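Local coordinates for PUA domain-containing protein (Archaeoglobus fulgidus DSM 4304, PDB 2Q07) that probably binds RNA and belongs to the archaeosine synthase type 1 family of tRNA modification, here as the piece that includes its C-terminal PUA domain, at residues Asn59-Ile64 and Pro72-Leu77; Asp167-Ile172 and Gly191-Leu196; Ile183-Lys188 and Ala222-Glu227; Leu205-Arg210 and Asp216-Ile221. All coordinates share one frame; numbering follows the deposited sequence.

Contact 1 (Asn59-Ile64 and Pro72-Leu77); sequences NVNEII and PREFEL
E62 and R73 meet through both backbone and side chains. The backbone link is a nearly linear hydrogen bond (175°), R73 N to E62 O at 2.8 Å, the donor above the carbonyl plane. P72 CA adds a CA-H...O contact to that oxygen, and P72 pairs with I63 in a non-hydrogen-bonded antiparallel bridge. R73 CG, anti to the backbone N (chi1 172°), and bends at chi2 and chi3 bring the guanidinium between E62 and E76. NE and NH2 both donate to E76 OE2 in the guanidinium plane, R73 NH2 at 2.8 Å; E76 OE1 is hydrogen-bonded to the Y193 hydroxyl. The R73 NH1 to E62 OE2 salt bridge is looser, 3.1 Å with a weak, bent hydrogen bond; E62 OE1 has its own salt bridge with R53, and H49 bonds R73 NH2. I64 CD1 lies over one guanidinium face, 3.6 Å from R73 NH2. One water accepts from E62 N and donates to E74 OE2 at 2.7 Å. All touching residues are buried, so the charges pair within the protein interior. Strand 61-65 runs between strands 70-72 and 31-36; helix 94-111 covers I63 and P72, and helix 168-181 packs on E62, R73 and E74.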
loop_
_atom_site.group_PDB
_atom_site.type_symbol
_atom_site.label_atom_id
_atom_site.label_comp_id
_atom_site.label_asym_id
_atom_site.label_seq_id
_atom_site.Cartn_x
_atom_site.Cartn_y
_atom_site.Cartn_z
ATOM N N ASN A 59 -7.079 1.338 17.256
ATOM C CA ASN A 59 -5.677 1.720 17.408
ATOM C C ASN A 59 -4.716 0.551 17.257
ATOM O O ASN A 59 -3.633 0.544 17.843
ATOM C CB ASN A 59 -5.424 2.394 18.758
ATOM C CG ASN A 59 -5.929 3.816 18.799
ATOM O OD1 ASN A 59 -5.891 4.526 17.798
ATOM N ND2 ASN A 59 -6.390 4.247 19.964
ATOM N N VAL A 60 -5.129 -0.442 16.484
ATOM C CA VAL A 60 -4.281 -1.588 16.217
ATOM C C VAL A 60 -4.235 -1.734 14.705
ATOM O O VAL A 60 -5.035 -1.122 14.000
ATOM C CB VAL A 60 -4.839 -2.867 16.850
ATOM C CG1 VAL A 60 -4.914 -2.699 18.375
ATOM C CG2 VAL A 60 -6.208 -3.184 16.262
ATOM N N ASN A 61 -3.292 -2.528 14.213
ATOM C CA ASN A 61 -3.143 -2.751 12.778
ATOM C C ASN A 61 -4.342 -3.506 12.230
ATOM O O ASN A 61 -4.997 -4.256 12.961
ATOM C CB ASN A 61 -1.858 -3.537 12.511
ATOM C CG ASN A 61 -0.640 -2.640 12.431
ATOM O OD1 ASN A 61 -0.374 -2.034 11.386
ATOM N ND2 ASN A 61 0.100 -2.532 13.536
ATOM N N GLU A 62 -4.612 -3.320 10.940
ATOM C CA GLU A 62 -5.755 -3.960 10.301
ATOM C C GLU A 62 -5.376 -4.690 9.027
ATOM O O GLU A 62 -4.547 -4.228 8.252
ATOM C CB GLU A 62 -6.821 -2.914 9.948
ATOM C CG GLU A 62 -7.472 -2.219 11.134
ATOM C CD GLU A 62 -8.093 -0.880 10.742
ATOM O OE1 GLU A 62 -7.346 0.003 10.265
ATOM O OE2 GLU A 62 -9.322 -0.710 10.903
ATOM N N ILE A 63 -5.988 -5.841 8.820
ATOM C CA ILE A 63 -5.755 -6.598 7.608
ATOM C C ILE A 63 -7.137 -6.975 7.109
ATOM O O ILE A 63 -7.944 -7.523 7.855
ATOM C CB ILE A 63 -4.920 -7.861 7.874
ATOM C CG1 ILE A 63 -3.490 -7.463 8.266
ATOM C CG2 ILE A 63 -4.926 -8.758 6.639
ATOM C CD1 ILE A 63 -2.597 -8.623 8.598
ATOM N N ILE A 64 -7.420 -6.643 5.856
ATOM C CA ILE A 64 -8.704 -6.970 5.258
ATOM C C ILE A 64 -8.584 -8.295 4.508
ATOM O O ILE A 64 -7.749 -8.430 3.610
ATOM C CB ILE A 64 -9.160 -5.865 4.260
ATOM C CG1 ILE A 64 -9.448 -4.565 5.018
ATOM C CG2 ILE A 64 -10.391 -6.334 3.475
ATOM C CD1 ILE A 64 -8.212 -3.743 5.332
ATOM N N PRO A 72 -3.128 -5.575 3.923
ATOM C CA PRO A 72 -2.930 -4.806 5.146
ATOM C C PRO A 72 -3.545 -3.438 4.826
ATOM O O PRO A 72 -3.412 -2.936 3.704
ATOM C CB PRO A 72 -1.406 -4.738 5.267
ATOM C CG PRO A 72 -0.981 -6.071 4.697
ATOM C CD PRO A 72 -1.861 -6.188 3.473
ATOM N N ARG A 73 -4.222 -2.848 5.791
ATOM C CA ARG A 73 -4.856 -1.554 5.579
ATOM C C ARG A 73 -3.931 -0.513 4.931
ATOM O O ARG A 73 -4.385 0.343 4.172
ATOM C CB ARG A 73 -5.383 -1.020 6.907
ATOM C CG ARG A 73 -5.895 0.416 6.848
ATOM C CD ARG A 73 -7.319 0.499 7.347
ATOM N NE ARG A 73 -8.266 0.071 6.328
ATOM C CZ ARG A 73 -9.462 -0.452 6.575
ATOM N NH1 ARG A 73 -9.883 -0.633 7.821
ATOM N NH2 ARG A 73 -10.243 -0.779 5.559
ATOM N N GLU A 74 -2.636 -0.609 5.217
ATOM C CA GLU A 74 -1.649 0.339 4.687
ATOM C C GLU A 74 -1.451 0.296 3.177
ATOM O O GLU A 74 -0.909 1.234 2.597
ATOM C CB GLU A 74 -0.295 0.123 5.364
ATOM C CG GLU A 74 -0.268 0.441 6.859
ATOM C CD GLU A 74 -0.906 -0.634 7.728
ATOM O OE1 GLU A 74 -1.348 -1.679 7.206
ATOM O OE2 GLU A 74 -0.954 -0.430 8.951
ATOM N N PHE A 75 -1.877 -0.788 2.541
ATOM C CA PHE A 75 -1.719 -0.917 1.101
ATOM C C PHE A 75 -3.060 -0.866 0.375
ATOM O O PHE A 75 -3.117 -1.103 -0.827
ATOM C CB PHE A 75 -1.020 -2.242 0.760
ATOM C CG PHE A 75 0.311 -2.440 1.448
ATOM C CD1 PHE A 75 0.451 -3.386 2.461
ATOM C CD2 PHE A 75 1.429 -1.693 1.067
ATOM C CE1 PHE A 75 1.681 -3.588 3.087
ATOM C CE2 PHE A 75 2.668 -1.887 1.686
ATOM C CZ PHE A 75 2.795 -2.840 2.700
ATOM N N GLU A 76 -4.135 -0.542 1.085
ATOM C CA GLU A 76 -5.454 -0.551 0.455
ATOM C C GLU A 76 -5.696 0.500 -0.636
ATOM O O GLU A 76 -6.756 0.517 -1.245
ATOM C CB GLU A 76 -6.555 -0.478 1.525
ATOM C CG GLU A 76 -7.054 0.902 1.859
ATOM C CD GLU A 76 -8.346 0.863 2.674
ATOM O OE1 GLU A 76 -9.063 1.883 2.679
ATOM O OE2 GLU A 76 -8.644 -0.177 3.312
ATOM N N LEU A 77 -4.711 1.352 -0.901
ATOM C CA LEU A 77 -4.851 2.383 -1.932
ATOM C C LEU A 77 -4.042 2.065 -3.192
ATOM O O LEU A 77 -4.170 2.740 -4.212
ATOM C CB LEU A 77 -4.438 3.749 -1.370
ATOM C CG LEU A 77 -5.585 4.698 -0.976
ATOM C CD1 LEU A 77 -6.775 3.924 -0.432
ATOM C CD2 LEU A 77 -5.077 5.709 0.042
HETATM O O HOH W 1 -3.412 -0.867 9.982
HETATM O O HOH W 2 -1.926 -3.649 9.175
#

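Contact 2 (Asp167-Ile172 and Gly191-Leu196); sequences DLYRRI and GRYPEL
Y169 reaches from the first turn of its helix to both Y193 and L196. Its CG stands anti to the carbonyl carbon (chi1 -70°), which carries the ring out toward the 191-196 loop. Y169 CB comes within 4.1 Å of L196 CD1. At Y169 CD1 the ring meets L196 CD2 at 3.8 Å, and this methyl lies over the face, 24° off the ring normal, in a CH-pi contact. On the same side of the ring, toward its CE2 edge and hydroxyl end, comes Y193: Y169 CE2 approaches Y193 CD1 at 3.6 Å, and CZ is near Y193 CB. The Y169 hydroxyl OH ends 3.5 Å from Y193 CB, with a weak link to a water that accepts from Y193 N. The ring planes of Y169 and Y193 are nearly parallel, yet the rings are slid apart and barely overlap. Farther along, I172 CD1 touches Y193 CE1 at 3.7 Å, the two side chains running at roughly a right angle. The Y193 hydroxyl turns to E76, in the 72-77 segment after strand 70-72. Direct contact between the segments is therefore carried by carbon surfaces, and the polar ends of the tyrosines turn to water or to E76, consistent with a partly buried seam held by shape and dispersion.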
loop_
_atom_site.group_PDB
_atom_site.type_symbol
_atom_site.label_atom_id
_atom_site.label_comp_id
_atom_site.label_asym_id
_atom_site.label_seq_id
_atom_site.Cartn_x
_atom_site.Cartn_y
_atom_site.Cartn_z
ATOM N N ASP A 167 -2.144 7.840 13.855
ATOM C CA ASP A 167 -2.423 8.541 12.615
ATOM C C ASP A 167 -2.270 7.543 11.471
ATOM O O ASP A 167 -1.202 7.387 10.886
ATOM C CB ASP A 167 -1.498 9.758 12.455
ATOM C CG ASP A 167 -0.046 9.383 12.322
ATOM O OD1 ASP A 167 0.380 8.364 12.912
ATOM O OD2 ASP A 167 0.679 10.128 11.634
ATOM N N LEU A 168 -3.365 6.851 11.178
ATOM C CA LEU A 168 -3.398 5.841 10.126
ATOM C C LEU A 168 -3.037 6.382 8.738
ATOM O O LEU A 168 -2.390 5.692 7.954
ATOM C CB LEU A 168 -4.787 5.213 10.067
ATOM C CG LEU A 168 -5.018 4.129 9.008
ATOM C CD1 LEU A 168 -4.141 2.920 9.284
ATOM C CD2 LEU A 168 -6.475 3.733 9.023
ATOM N N TYR A 169 -3.464 7.608 8.446
ATOM C CA TYR A 169 -3.214 8.229 7.146
ATOM C C TYR A 169 -1.734 8.374 6.832
ATOM O O TYR A 169 -1.318 8.193 5.687
ATOM C CB TYR A 169 -3.898 9.600 7.058
ATOM C CG TYR A 169 -5.415 9.550 6.977
ATOM C CD1 TYR A 169 -6.167 10.723 7.012
ATOM C CD2 TYR A 169 -6.096 8.338 6.862
ATOM C CE1 TYR A 169 -7.556 10.696 6.937
ATOM C CE2 TYR A 169 -7.487 8.295 6.787
ATOM C CZ TYR A 169 -8.211 9.483 6.826
ATOM O OH TYR A 169 -9.587 9.465 6.767
ATOM N N ARG A 170 -0.943 8.711 7.843
ATOM C CA ARG A 170 0.496 8.852 7.660
ATOM C C ARG A 170 1.157 7.493 7.393
ATOM O O ARG A 170 2.068 7.387 6.564
ATOM C CB ARG A 170 1.115 9.518 8.895
ATOM C CG ARG A 170 2.636 9.398 8.997
ATOM C CD ARG A 170 3.169 10.388 10.019
ATOM N NE ARG A 170 2.877 11.754 9.589
ATOM C CZ ARG A 170 2.880 12.813 10.387
ATOM N NH1 ARG A 170 3.163 12.674 11.675
ATOM N NH2 ARG A 170 2.580 14.011 9.898
ATOM N N ARG A 171 0.693 6.450 8.080
ATOM C CA ARG A 171 1.249 5.111 7.887
ATOM C C ARG A 171 0.980 4.630 6.458
ATOM O O ARG A 171 1.830 3.995 5.827
ATOM C CB ARG A 171 0.629 4.113 8.876
ATOM C CG ARG A 171 1.525 3.741 10.047
ATOM C CD ARG A 171 1.420 4.745 11.166
ATOM N NE ARG A 171 2.342 4.442 12.257
ATOM C CZ ARG A 171 2.199 4.892 13.500
ATOM N NH1 ARG A 171 1.163 5.661 13.812
ATOM N NH2 ARG A 171 3.094 4.588 14.431
ATOM N N ILE A 172 -0.211 4.938 5.959
ATOM C CA ILE A 172 -0.616 4.556 4.604
ATOM C C ILE A 172 0.297 5.201 3.562
ATOM O O ILE A 172 0.788 4.529 2.663
ATOM C CB ILE A 172 -2.075 4.995 4.315
ATOM C CG1 ILE A 172 -3.055 4.108 5.085
ATOM C CG2 ILE A 172 -2.367 4.923 2.847
ATOM C CD1 ILE A 172 -4.514 4.526 4.930
ATOM N N GLY A 191 -5.764 16.519 2.674
ATOM C CA GLY A 191 -6.743 16.017 1.729
ATOM C C GLY A 191 -7.806 15.133 2.355
ATOM O O GLY A 191 -7.697 14.745 3.516
ATOM N N ARG A 192 -8.848 14.826 1.589
ATOM C CA ARG A 192 -9.916 13.967 2.086
ATOM C C ARG A 192 -9.729 12.556 1.531
ATOM O O ARG A 192 -9.651 12.361 0.317
ATOM C CB ARG A 192 -11.290 14.532 1.687
ATOM C CG ARG A 192 -11.459 14.793 0.198
ATOM C CD ARG A 192 -12.643 15.729 -0.093
ATOM N NE ARG A 192 -12.497 17.030 0.565
ATOM C CZ ARG A 192 -13.233 18.104 0.286
ATOM N NH1 ARG A 192 -14.175 18.049 -0.648
ATOM N NH2 ARG A 192 -13.032 19.238 0.946
ATOM N N TYR A 193 -9.641 11.582 2.435
ATOM C CA TYR A 193 -9.456 10.184 2.053
ATOM C C TYR A 193 -10.450 9.793 0.952
ATOM O O TYR A 193 -11.618 10.173 1.007
ATOM C CB TYR A 193 -9.664 9.279 3.269
ATOM C CG TYR A 193 -9.125 7.879 3.082
ATOM C CD1 TYR A 193 -7.781 7.596 3.312
ATOM C CD2 TYR A 193 -9.953 6.840 2.650
ATOM C CE1 TYR A 193 -7.270 6.313 3.123
ATOM C CE2 TYR A 193 -9.452 5.552 2.451
ATOM C CZ TYR A 193 -8.108 5.296 2.695
ATOM O OH TYR A 193 -7.610 4.012 2.554
ATOM N N PRO A 194 -10.010 9.013 -0.050
ATOM C CA PRO A 194 -8.677 8.442 -0.281
ATOM C C PRO A 194 -7.690 9.346 -1.031
ATOM O O PRO A 194 -6.593 8.910 -1.386
ATOM C CB PRO A 194 -8.989 7.180 -1.072
ATOM C CG PRO A 194 -10.101 7.645 -1.965
ATOM C CD PRO A 194 -10.985 8.462 -1.016
ATOM N N GLU A 195 -8.072 10.597 -1.262
ATOM C CA GLU A 195 -7.212 11.534 -1.980
ATOM C C GLU A 195 -6.271 12.256 -1.025
ATOM O O GLU A 195 -6.343 13.475 -0.868
ATOM C CB GLU A 195 -8.064 12.558 -2.732
ATOM C CG GLU A 195 -9.119 11.933 -3.629
ATOM C CD GLU A 195 -9.877 12.971 -4.438
ATOM O OE1 GLU A 195 -10.353 13.962 -3.842
ATOM O OE2 GLU A 195 -9.999 12.791 -5.666
ATOM N N LEU A 196 -5.376 11.493 -0.408
ATOM C CA LEU A 196 -4.422 12.035 0.548
ATOM C C LEU A 196 -3.221 12.677 -0.141
ATOM O O LEU A 196 -2.900 12.344 -1.280
ATOM C CB LEU A 196 -3.916 10.922 1.472
ATOM C CG LEU A 196 -4.938 10.143 2.305
ATOM C CD1 LEU A 196 -4.238 9.013 3.049
ATOM C CD2 LEU A 196 -5.620 11.082 3.274
HETATM O O HOH W 3 -10.737 12.382 5.273
#

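Contact 3 (Ile183-Lys188 and Ala222-Glu227); sequences ITWSGK and AAYLLE
Y224 has CG anti to its backbone nitrogen (chi1 178°), which directs the ring from the helix toward the 183-188 segment, where W185 and I183 meet it. W185 has an unusual chi1 of -106°, and with it the NE1 edge of the indole turns to the tyrosine. The pair is T-shaped: the five-membered ring of W185 points its edge at the face of Y224, with centroids 5.8 Å apart and planes at 78°. The nearest approach is W185 NE1 to Y224 CG, 4.3 Å. I183 works at the rim of the same ring. Its CG2 lies in the ring plane, 4.0 Å from Y224 CE2, while its CD1 spans Y224 CD2 and L225 CD2, the latter at 4.1 Å. L225 continues inward, onto F181 of helix 168-181 and V263 of strand 261-265. This is aromatic and aliphatic packing of an irregular connection, between helix 168-181 and strand 188-190, against helix 219-227 within the pre-PUA region, beside the PUA sheet.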
loop_
_atom_site.group_PDB
_atom_site.type_symbol
_atom_site.label_atom_id
_atom_site.label_comp_id
_atom_site.label_asym_id
_atom_site.label_seq_id
_atom_site.Cartn_x
_atom_site.Cartn_y
_atom_site.Cartn_z
ATOM N N ILE A 183 11.645 3.935 0.080
ATOM C CA ILE A 183 12.099 5.047 0.917
ATOM C C ILE A 183 10.907 5.531 1.737
ATOM O O ILE A 183 9.787 5.033 1.584
ATOM C CB ILE A 183 12.603 6.278 0.094
ATOM C CG1 ILE A 183 11.412 7.047 -0.492
ATOM C CG2 ILE A 183 13.549 5.837 -1.020
ATOM C CD1 ILE A 183 11.813 8.273 -1.310
ATOM N N THR A 184 11.159 6.507 2.602
ATOM C CA THR A 184 10.106 7.106 3.396
ATOM C C THR A 184 10.365 8.607 3.449
ATOM O O THR A 184 11.448 9.064 3.092
ATOM C CB THR A 184 10.049 6.541 4.827
ATOM O OG1 THR A 184 8.823 6.963 5.438
ATOM C CG2 THR A 184 11.230 7.030 5.662
ATOM N N TRP A 185 9.370 9.372 3.878
ATOM C CA TRP A 185 9.515 10.815 3.957
ATOM C C TRP A 185 8.556 11.392 4.980
ATOM O O TRP A 185 7.522 10.798 5.279
ATOM C CB TRP A 185 9.229 11.463 2.598
ATOM C CG TRP A 185 10.439 11.952 1.868
ATOM C CD1 TRP A 185 11.370 11.195 1.206
ATOM C CD2 TRP A 185 10.834 13.311 1.696
ATOM N NE1 TRP A 185 12.318 12.006 0.627
ATOM C CE2 TRP A 185 12.013 13.310 0.911
ATOM C CE3 TRP A 185 10.307 14.534 2.127
ATOM C CZ2 TRP A 185 12.671 14.484 0.549
ATOM C CZ3 TRP A 185 10.958 15.697 1.769
ATOM C CH2 TRP A 185 12.130 15.666 0.985
ATOM N N SER A 186 8.897 12.567 5.491
ATOM C CA SER A 186 8.075 13.247 6.482
ATOM C C SER A 186 7.283 14.377 5.830
ATOM O O SER A 186 7.531 14.746 4.678
ATOM C CB SER A 186 8.966 13.818 7.581
ATOM O OG SER A 186 9.870 14.759 7.034
ATOM N N GLY A 187 6.332 14.929 6.573
ATOM C CA GLY A 187 5.532 16.015 6.045
ATOM C C GLY A 187 4.128 16.047 6.619
ATOM O O GLY A 187 3.729 15.174 7.397
ATOM N N LYS A 188 3.374 17.058 6.215
ATOM C CA LYS A 188 2.006 17.237 6.671
ATOM C C LYS A 188 1.087 16.398 5.784
ATOM O O LYS A 188 1.215 16.392 4.559
ATOM C CB LYS A 188 1.636 18.726 6.580
ATOM C CG LYS A 188 0.277 19.096 7.161
ATOM C CD LYS A 188 0.023 20.598 7.050
ATOM C CE LYS A 188 1.100 21.404 7.776
ATOM N NZ LYS A 188 0.880 22.885 7.662
ATOM N N ALA A 222 11.641 13.300 -6.122
ATOM C CA ALA A 222 12.277 12.934 -7.385
ATOM C C ALA A 222 13.760 13.307 -7.307
ATOM O O ALA A 222 14.621 12.571 -7.796
ATOM C CB ALA A 222 11.604 13.684 -8.551
ATOM N N ALA A 223 14.037 14.457 -6.690
ATOM C CA ALA A 223 15.401 14.953 -6.517
ATOM C C ALA A 223 16.178 13.972 -5.653
ATOM O O ALA A 223 17.324 13.638 -5.952
ATOM C CB ALA A 223 15.385 16.335 -5.854
ATOM N N TYR A 224 15.543 13.503 -4.586
ATOM C CA TYR A 224 16.182 12.549 -3.695
ATOM C C TYR A 224 16.478 11.248 -4.435
ATOM O O TYR A 224 17.584 10.719 -4.336
ATOM C CB TYR A 224 15.293 12.259 -2.487
ATOM C CG TYR A 224 15.892 11.237 -1.552
ATOM C CD1 TYR A 224 16.932 11.582 -0.684
ATOM C CD2 TYR A 224 15.439 9.919 -1.547
ATOM C CE1 TYR A 224 17.503 10.642 0.166
ATOM C CE2 TYR A 224 16.005 8.967 -0.698
ATOM C CZ TYR A 224 17.034 9.337 0.155
ATOM O OH TYR A 224 17.587 8.404 1.004
ATOM N N LEU A 225 15.493 10.734 -5.173
ATOM C CA LEU A 225 15.669 9.490 -5.933
ATOM C C LEU A 225 16.782 9.630 -6.981
ATOM O O LEU A 225 17.549 8.692 -7.222
ATOM C CB LEU A 225 14.354 9.087 -6.632
ATOM C CG LEU A 225 13.127 8.753 -5.765
ATOM C CD1 LEU A 225 11.891 8.596 -6.644
ATOM C CD2 LEU A 225 13.387 7.481 -4.988
ATOM N N LEU A 226 16.859 10.800 -7.605
ATOM C CA LEU A 226 17.878 11.071 -8.612
ATOM C C LEU A 226 19.254 11.011 -7.952
ATOM O O LEU A 226 20.190 10.436 -8.503
ATOM C CB LEU A 226 17.653 12.455 -9.233
ATOM C CG LEU A 226 18.552 12.863 -10.406
ATOM C CD1 LEU A 226 18.434 11.831 -11.515
ATOM C CD2 LEU A 226 18.150 14.235 -10.918
ATOM N N GLU A 227 19.360 11.603 -6.766
ATOM C CA GLU A 227 20.605 11.612 -6.000
ATOM C C GLU A 227 21.087 10.197 -5.723
ATOM O O GLU A 227 22.233 9.845 -6.018
ATOM C CB GLU A 227 20.402 12.302 -4.650
ATOM C CG GLU A 227 20.553 13.802 -4.641
ATOM C CD GLU A 227 20.158 14.394 -3.300
ATOM O OE1 GLU A 227 20.673 13.917 -2.263
ATOM O OE2 GLU A 227 19.331 15.331 -3.282
#

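Contact 4 (Leu205-Arg210 and Asp216-Ile221); sequences LARVDR and DIYEKI
I221 and L205 form the apolar centre together with A206. I221 CD1 lies 4.2 Å from A206 CB and also touches the L205 carbonyl oxygen, while A206 CB faces I217 CG2 at 4.4 Å. L205 CD2 meets the aliphatic chain of K220 at about a right angle; its 3.2 Å from K220 CD is so short that the placing of the K220 chain is doubtful. The K220 ammonium continues to the carbonyl of R204. R207 and D216 make a hydrogen-bonded antiparallel pair: D216 N to R207 O is 2.8 Å and almost linear (176°), and R207 N to D216 O is 3.0 Å. Y218 N bonds L205 O at 3.1 Å, the donor standing 43° out of the L205 carbonyl plane. With CG between the backbone N and the carbonyl carbon (chi1 82°), the extended R207 chain passes the Y218 hydroxyl, R207 CD 3.4 Å from Y218 OH. The guanidinium turns a face to D216 OD2, a charge neighbour; D216 has its salt bridge with R295 of the PUA sheet. The pair is a beta hairpin of strands 203-209 and 214-217, running through N-cap Y218 into helix 219-227; toward strand 197-200, L205 and A206 both face L198 in a classic beta bulge.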
loop_
_atom_site.group_PDB
_atom_site.type_symbol
_atom_site.label_atom_id
_atom_site.label_comp_id
_atom_site.label_asym_id
_atom_site.label_seq_id
_atom_site.Cartn_x
_atom_site.Cartn_y
_atom_site.Cartn_z
ATOM N N LEU A 205 4.548 17.086 -1.719
ATOM C CA LEU A 205 5.663 16.173 -1.897
ATOM C C LEU A 205 5.184 14.961 -2.678
ATOM O O LEU A 205 5.917 14.386 -3.481
ATOM C CB LEU A 205 6.185 15.719 -0.526
ATOM C CG LEU A 205 6.698 16.820 0.409
ATOM C CD1 LEU A 205 7.017 16.259 1.796
ATOM C CD2 LEU A 205 7.936 17.428 -0.204
ATOM N N ALA A 206 3.941 14.576 -2.424
ATOM C CA ALA A 206 3.344 13.431 -3.079
ATOM C C ALA A 206 1.833 13.486 -2.891
ATOM O O ALA A 206 1.327 14.259 -2.074
ATOM C CB ALA A 206 3.911 12.135 -2.469
ATOM N N ARG A 207 1.115 12.692 -3.669
ATOM C CA ARG A 207 -0.333 12.626 -3.555
ATOM C C ARG A 207 -0.836 11.323 -4.163
ATOM O O ARG A 207 -0.211 10.748 -5.056
ATOM C CB ARG A 207 -1.009 13.821 -4.250
ATOM C CG ARG A 207 -1.180 13.670 -5.737
ATOM C CD ARG A 207 -2.110 14.732 -6.304
ATOM N NE ARG A 207 -2.260 14.574 -7.748
ATOM C CZ ARG A 207 -2.740 13.481 -8.333
ATOM N NH1 ARG A 207 -3.122 12.449 -7.599
ATOM N NH2 ARG A 207 -2.821 13.410 -9.655
ATOM N N VAL A 208 -1.964 10.850 -3.651
ATOM C CA VAL A 208 -2.557 9.618 -4.139
ATOM C C VAL A 208 -3.239 9.902 -5.478
ATOM O O VAL A 208 -3.989 10.863 -5.602
ATOM C CB VAL A 208 -3.604 9.074 -3.126
ATOM C CG1 VAL A 208 -4.217 7.786 -3.647
ATOM C CG2 VAL A 208 -2.947 8.852 -1.766
ATOM N N ASP A 209 -2.941 9.081 -6.478
ATOM C CA ASP A 209 -3.543 9.202 -7.800
ATOM C C ASP A 209 -4.576 8.077 -7.843
ATOM O O ASP A 209 -4.219 6.915 -8.041
ATOM C CB ASP A 209 -2.482 8.977 -8.882
ATOM C CG ASP A 209 -3.033 9.110 -10.298
ATOM O OD1 ASP A 209 -4.185 8.691 -10.561
ATOM O OD2 ASP A 209 -2.296 9.619 -11.163
ATOM N N ARG A 210 -5.844 8.423 -7.641
ATOM C CA ARG A 210 -6.915 7.430 -7.640
ATOM C C ARG A 210 -7.100 6.728 -8.980
ATOM O O ARG A 210 -7.732 5.679 -9.042
ATOM C CB ARG A 210 -8.246 8.064 -7.204
ATOM C CG ARG A 210 -8.639 9.324 -7.959
ATOM C CD ARG A 210 -10.072 9.749 -7.629
ATOM N NE ARG A 210 -10.378 11.095 -8.112
ATOM C CZ ARG A 210 -11.604 11.610 -8.183
ATOM N NH1 ARG A 210 -12.657 10.890 -7.807
ATOM N NH2 ARG A 210 -11.781 12.849 -8.627
ATOM N N ASP A 216 1.869 9.765 -6.690
ATOM C CA ASP A 216 2.491 10.605 -7.693
ATOM C C ASP A 216 3.474 11.386 -6.823
ATOM O O ASP A 216 3.134 11.740 -5.693
ATOM C CB ASP A 216 1.480 11.570 -8.327
ATOM C CG ASP A 216 2.017 12.218 -9.591
ATOM O OD1 ASP A 216 3.240 12.120 -9.826
ATOM O OD2 ASP A 216 1.228 12.822 -10.349
ATOM N N ILE A 217 4.684 11.639 -7.318
ATOM C CA ILE A 217 5.686 12.377 -6.543
ATOM C C ILE A 217 6.098 13.670 -7.228
ATOM O O ILE A 217 5.986 13.791 -8.446
ATOM C CB ILE A 217 6.965 11.546 -6.322
ATOM C CG1 ILE A 217 7.559 11.149 -7.678
ATOM C CG2 ILE A 217 6.651 10.323 -5.461
ATOM C CD1 ILE A 217 8.918 10.469 -7.594
ATOM N N TYR A 218 6.598 14.621 -6.445
ATOM C CA TYR A 218 7.022 15.898 -6.996
ATOM C C TYR A 218 8.521 16.178 -6.891
ATOM O O TYR A 218 9.301 15.250 -6.732
ATOM C CB TYR A 218 6.159 17.008 -6.402
ATOM C CG TYR A 218 4.696 16.743 -6.725
ATOM C CD1 TYR A 218 3.901 15.977 -5.868
ATOM C CD2 TYR A 218 4.147 17.145 -7.939
ATOM C CE1 TYR A 218 2.598 15.618 -6.215
ATOM C CE2 TYR A 218 2.842 16.789 -8.303
ATOM C CZ TYR A 218 2.077 16.025 -7.435
ATOM O OH TYR A 218 0.808 15.648 -7.787
ATOM N N GLU A 219 8.922 17.444 -6.976
ATOM C CA GLU A 219 10.344 17.802 -6.992
ATOM C C GLU A 219 11.332 17.275 -5.957
ATOM O O GLU A 219 12.333 16.664 -6.319
ATOM C CB GLU A 219 10.510 19.326 -7.068
ATOM C CG GLU A 219 11.832 19.729 -7.731
ATOM C CD GLU A 219 12.147 21.218 -7.628
ATOM O OE1 GLU A 219 11.208 22.041 -7.677
ATOM O OE2 GLU A 219 13.343 21.562 -7.520
ATOM N N LYS A 220 11.072 17.524 -4.681
ATOM C CA LYS A 220 11.975 17.100 -3.612
ATOM C C LYS A 220 12.240 15.602 -3.586
ATOM O O LYS A 220 13.386 15.174 -3.437
ATOM C CB LYS A 220 11.431 17.540 -2.247
ATOM C CG LYS A 220 10.469 18.713 -2.315
ATOM C CD LYS A 220 9.190 18.293 -3.046
ATOM C CE LYS A 220 8.268 19.440 -3.339
ATOM N NZ LYS A 220 7.209 18.965 -4.263
ATOM N N ILE A 221 11.186 14.801 -3.734
ATOM C CA ILE A 221 11.347 13.355 -3.713
ATOM C C ILE A 221 12.083 12.859 -4.945
ATOM O O ILE A 221 13.023 12.085 -4.821
ATOM C CB ILE A 221 9.987 12.625 -3.601
ATOM C CG1 ILE A 221 9.333 12.979 -2.264
ATOM C CG2 ILE A 221 10.193 11.126 -3.720
ATOM C CD1 ILE A 221 8.095 12.174 -1.937
#

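In the fold
Contacts 1 and 4 are buried and each includes an antiparallel pairing, in contact 1 where strand 70-72 gives way to a short 3-10 segment. Contacts 2 and 3 are partly buried and rely on aromatic rings, two tyrosines in contact 2 and a tryptophan with a tyrosine in contact 3. Contact 1 is rich in internal charges and water; contact 4 combines hairpin backbone bonds with an apolar centre and keeps its charges at the rim. Contacts 1 and 2 touch through several side chains, among them R73 on L168 and L77 on Y193, and contact 1 reaches contact 4 where L77 meets V208. Contacts 3 and 4 share helix 219-227, contact 4 being nested within the chain loop closed by contact 3.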